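Local coordinates for hydrogenase maturation factor (PDB 3VTH) that transfers a carbamoyl group from carbamoyl phosphate to the C-terminal cysteine of HypE during maturation of [NiFe]-hydrogenases, at the phosphomethylphosphonic acid adenosyl ester site. Numbering follows the deposited sequence.

The phosphomethylphosphonic acid adenosyl ester site. Residues 409, 483, 487, 507-509, 598-599, 601, 617-618, 621-622, 625, 702-703, 705-706, 733-734. With AP2 (phosphomethylphosphonic acid adenosyl ester), chain B; FE (Fe (III) ion), chain C.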
# COMPACT_ATOMS: atom_id res chain seq x y z
N TYR A 409 -3.50 -10.90 -7.82
CA TYR A 409 -2.27 -10.10 -7.72
C TYR A 409 -2.36 -9.12 -6.56
O TYR A 409 -3.43 -8.53 -6.33
CB TYR A 409 -2.05 -9.28 -8.99
CG TYR A 409 -1.74 -10.09 -10.22
CD1 TYR A 409 -0.50 -10.71 -10.38
CD2 TYR A 409 -2.70 -10.24 -11.22
CE1 TYR A 409 -0.20 -11.46 -11.54
CE2 TYR A 409 -2.42 -10.98 -12.39
CZ TYR A 409 -1.17 -11.58 -12.53
OH TYR A 409 -0.90 -12.31 -13.67
N HIS A 483 -14.68 -7.55 -11.49
CA HIS A 483 -13.36 -7.00 -11.16
C HIS A 483 -13.23 -5.50 -11.42
O HIS A 483 -12.72 -4.75 -10.58
CB HIS A 483 -12.30 -7.74 -11.99
CG HIS A 483 -10.89 -7.41 -11.61
ND1 HIS A 483 -10.22 -8.04 -10.58
CD2 HIS A 483 -10.00 -6.54 -12.15
CE1 HIS A 483 -8.99 -7.57 -10.50
NE2 HIS A 483 -8.83 -6.65 -11.44
N HIS A 487 -12.69 -2.09 -9.03
CA HIS A 487 -11.67 -1.03 -9.18
C HIS A 487 -12.33 0.35 -9.10
O HIS A 487 -11.87 1.24 -8.35
CB HIS A 487 -10.92 -1.13 -10.53
CG HIS A 487 -9.73 -2.05 -10.53
ND1 HIS A 487 -8.70 -1.95 -9.62
CD2 HIS A 487 -9.39 -3.05 -11.38
CE1 HIS A 487 -7.78 -2.86 -9.90
NE2 HIS A 487 -8.17 -3.54 -10.97
N ASP A 507 -6.62 -2.12 -17.00
CA ASP A 507 -5.64 -3.00 -16.33
C ASP A 507 -5.22 -4.15 -17.24
O ASP A 507 -5.46 -4.09 -18.45
CB ASP A 507 -6.12 -3.49 -14.93
CG ASP A 507 -7.34 -4.42 -14.97
OD1 ASP A 507 -7.78 -4.89 -16.05
OD2 ASP A 507 -7.87 -4.69 -13.87
N GLY A 508 -4.56 -5.16 -16.68
CA GLY A 508 -4.08 -6.31 -17.45
C GLY A 508 -5.12 -7.40 -17.70
O GLY A 508 -5.41 -7.77 -18.86
N THR A 509 -5.67 -7.97 -16.63
CA THR A 509 -6.63 -9.05 -16.77
C THR A 509 -7.62 -9.04 -15.63
O THR A 509 -7.24 -9.06 -14.47
CB THR A 509 -5.97 -10.46 -16.74
OG1 THR A 509 -5.12 -10.57 -15.59
CG2 THR A 509 -5.15 -10.71 -17.98
N GLY A 598 -3.42 -3.51 -20.47
CA GLY A 598 -2.12 -4.15 -20.18
C GLY A 598 -1.55 -4.92 -21.37
O GLY A 598 -0.36 -4.79 -21.70
N ARG A 599 -2.39 -5.73 -22.02
CA ARG A 599 -1.94 -6.49 -23.18
C ARG A 599 -1.68 -5.57 -24.36
O ARG A 599 -0.77 -5.83 -25.16
CB ARG A 599 -2.95 -7.59 -23.57
CG ARG A 599 -3.25 -8.67 -22.49
CD ARG A 599 -2.06 -9.56 -22.07
NE ARG A 599 -1.06 -8.80 -21.32
CZ ARG A 599 -1.10 -8.57 -20.00
NH1 ARG A 599 -2.08 -9.07 -19.25
NH2 ARG A 599 -0.16 -7.83 -19.44
N PHE A 601 -0.47 -2.51 -24.15
CA PHE A 601 0.89 -2.06 -23.85
C PHE A 601 1.94 -3.12 -24.20
O PHE A 601 2.95 -2.80 -24.83
CB PHE A 601 1.04 -1.63 -22.38
CG PHE A 601 0.80 -0.16 -22.16
CD1 PHE A 601 1.86 0.68 -21.81
CD2 PHE A 601 -0.48 0.38 -22.31
CE1 PHE A 601 1.65 2.05 -21.59
CE2 PHE A 601 -0.70 1.76 -22.09
CZ PHE A 601 0.37 2.59 -21.75
N GLU A 617 5.12 -9.55 -14.54
CA GLU A 617 3.93 -8.96 -15.15
C GLU A 617 4.02 -7.43 -15.10
O GLU A 617 4.24 -6.86 -14.04
CB GLU A 617 2.69 -9.48 -14.40
CG GLU A 617 1.32 -8.98 -14.88
CD GLU A 617 0.73 -9.81 -16.02
OE1 GLU A 617 1.24 -9.72 -17.16
OE2 GLU A 617 -0.27 -10.54 -15.76
N GLY A 618 3.87 -6.78 -16.25
CA GLY A 618 3.87 -5.32 -16.29
C GLY A 618 5.23 -4.71 -16.60
O GLY A 618 5.32 -3.52 -16.86
N ALA A 621 5.34 -2.81 -19.81
CA ALA A 621 4.60 -1.54 -19.77
C ALA A 621 5.37 -0.44 -19.02
O ALA A 621 5.36 0.73 -19.43
CB ALA A 621 3.19 -1.73 -19.21
N MET A 622 6.07 -0.82 -17.96
CA MET A 622 6.92 0.10 -17.21
C MET A 622 8.09 0.61 -18.05
O MET A 622 8.42 1.79 -18.00
CB MET A 622 7.45 -0.60 -15.93
CG MET A 622 6.32 -0.91 -14.94
SD MET A 622 6.88 -1.98 -13.58
CE MET A 622 7.89 -0.81 -12.67
N GLU A 625 6.80 3.14 -20.70
CA GLU A 625 6.56 4.44 -20.07
C GLU A 625 7.86 5.18 -19.77
O GLU A 625 7.96 6.39 -20.02
CB GLU A 625 5.74 4.29 -18.77
CG GLU A 625 5.36 5.66 -18.13
CD GLU A 625 4.89 5.57 -16.67
OE1 GLU A 625 4.82 4.46 -16.11
OE2 GLU A 625 4.61 6.64 -16.07
N GLY A 702 -4.94 -1.13 -12.69
CA GLY A 702 -3.48 -1.07 -12.62
C GLY A 702 -2.78 -0.30 -13.73
O GLY A 702 -1.66 0.14 -13.53
N SER A 703 -3.41 -0.13 -14.90
CA SER A 703 -2.78 0.70 -15.95
C SER A 703 -2.61 2.16 -15.48
O SER A 703 -1.76 2.88 -15.97
CB SER A 703 -3.58 0.69 -17.26
OG SER A 703 -3.73 -0.61 -17.80
N GLN A 705 -1.34 3.12 -12.76
CA GLN A 705 0.00 3.27 -12.20
C GLN A 705 0.94 4.02 -13.17
O GLN A 705 1.99 4.53 -12.75
CB GLN A 705 0.60 1.91 -11.87
CG GLN A 705 -0.13 1.19 -10.71
CD GLN A 705 0.31 -0.24 -10.60
OE1 GLN A 705 0.06 -1.06 -11.50
NE2 GLN A 705 0.96 -0.57 -9.49
N ASN A 706 0.57 4.07 -14.44
CA ASN A 706 1.30 4.86 -15.43
C ASN A 706 1.07 6.35 -15.11
O ASN A 706 -0.07 6.84 -15.20
CB ASN A 706 0.79 4.50 -16.83
CG ASN A 706 1.58 5.14 -17.94
OD1 ASN A 706 1.72 6.36 -18.01
ND2 ASN A 706 2.12 4.31 -18.83
N ASN A 733 -4.15 -0.36 -8.50
CA ASN A 733 -3.88 -1.76 -8.85
C ASN A 733 -4.72 -2.72 -8.00
O ASN A 733 -5.54 -2.27 -7.21
CB ASN A 733 -2.38 -2.10 -8.80
CG ASN A 733 -1.80 -2.00 -7.38
OD1 ASN A 733 -2.37 -2.52 -6.41
ND2 ASN A 733 -0.65 -1.34 -7.26
N ASP A 734 -4.52 -4.02 -8.16
CA ASP A 734 -5.39 -4.99 -7.48
C ASP A 734 -5.35 -4.98 -5.95
O ASP A 734 -6.22 -5.59 -5.31
CB ASP A 734 -5.16 -6.41 -8.02
CG ASP A 734 -5.83 -6.63 -9.37
OD1 ASP A 734 -6.41 -5.67 -9.91
OD2 ASP A 734 -5.79 -7.77 -9.89
PB AP2 B . -5.06 -7.36 -13.17
O1B AP2 B . -4.52 -6.89 -14.50
O2B AP2 B . -6.40 -6.82 -12.76
O3B AP2 B . -4.89 -8.85 -12.98
C3A AP2 B . -3.88 -6.64 -12.00
PA AP2 B . -3.90 -4.83 -11.88
O1A AP2 B . -3.00 -4.61 -10.67
O2A AP2 B . -5.26 -4.18 -11.93
O5' AP2 B . -3.15 -4.33 -13.23
C5' AP2 B . -1.75 -4.58 -13.33
C4' AP2 B . -1.41 -4.36 -14.79
O4' AP2 B . -1.43 -2.96 -15.08
C3' AP2 B . -0.01 -4.83 -15.14
O3' AP2 B . 0.02 -6.25 -15.32
C2' AP2 B . 0.22 -4.04 -16.41
O2' AP2 B . -0.42 -4.76 -17.47
C1' AP2 B . -0.50 -2.71 -16.14
N9 AP2 B . 0.54 -1.71 -15.78
C8 AP2 B . 1.35 -1.72 -14.69
N7 AP2 B . 2.23 -0.67 -14.70
C5 AP2 B . 1.98 0.04 -15.82
C6 AP2 B . 2.53 1.26 -16.46
N6 AP2 B . 3.54 1.95 -15.89
N1 AP2 B . 1.99 1.64 -17.65
C2 AP2 B . 0.96 0.98 -18.23
N3 AP2 B . 0.42 -0.14 -17.71
C4 AP2 B . 0.88 -0.65 -16.53
FE FE C . -7.21 -5.24 -11.94
O HOH W 1 -1.49 -0.96 -19.18
O HOH W 2 1.43 -4.88 -19.52
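O1B, a terminal beta-phosphonate oxygen of AP2, is gripped by two successive backbone amides, Gly508 N and the straighter, 2.7 Å bond from Thr509 N (159° at H). Thr509 OG1, held in the crowded position between its own backbone N and carbonyl carbon, donates to the neighbouring O3B. AP2 chelates the Fe (III) ion through one oxygen on each phosphorus, O2B at 2.0 Å and O2A at 2.2 Å. His483 NE2, His487 NE2, Asp507 OD2 and Asp734 OD1 complete a near-octahedral sphere, whose charge would probably polarise the phosphonates. Gly702 N also donates to O2A, and Asp734 N to the alpha-phosphonate O1A.

At the other end, the adenine is read along its Watson-Crick edge. Asn706 ND2, its CG anti to the backbone N (chi1 -173°), donates to N1 at 2.9 Å nearly within its amide plane. Glu625 reaches out extended, and OE1 takes the N6 amino group at 2.8 Å from above the carboxylate plane. An alanine here would remove that acceptor and would probably weaken discrimination for the amino group. Ala621 CB lies over the pyrimidine face, while C2 points at the face of Phe601, the rings inclined at 60°. Water bridges N3 to Ser703 OG.

The nucleotide, an ADP analogue with a methylene (C3A) in place of the bridging oxygen, is almost wholly buried in the Kae1-like domain, between helices 597-607 and 619-626 and the 3-10 turn 702-705, with helix 483-494 supplying both histidines.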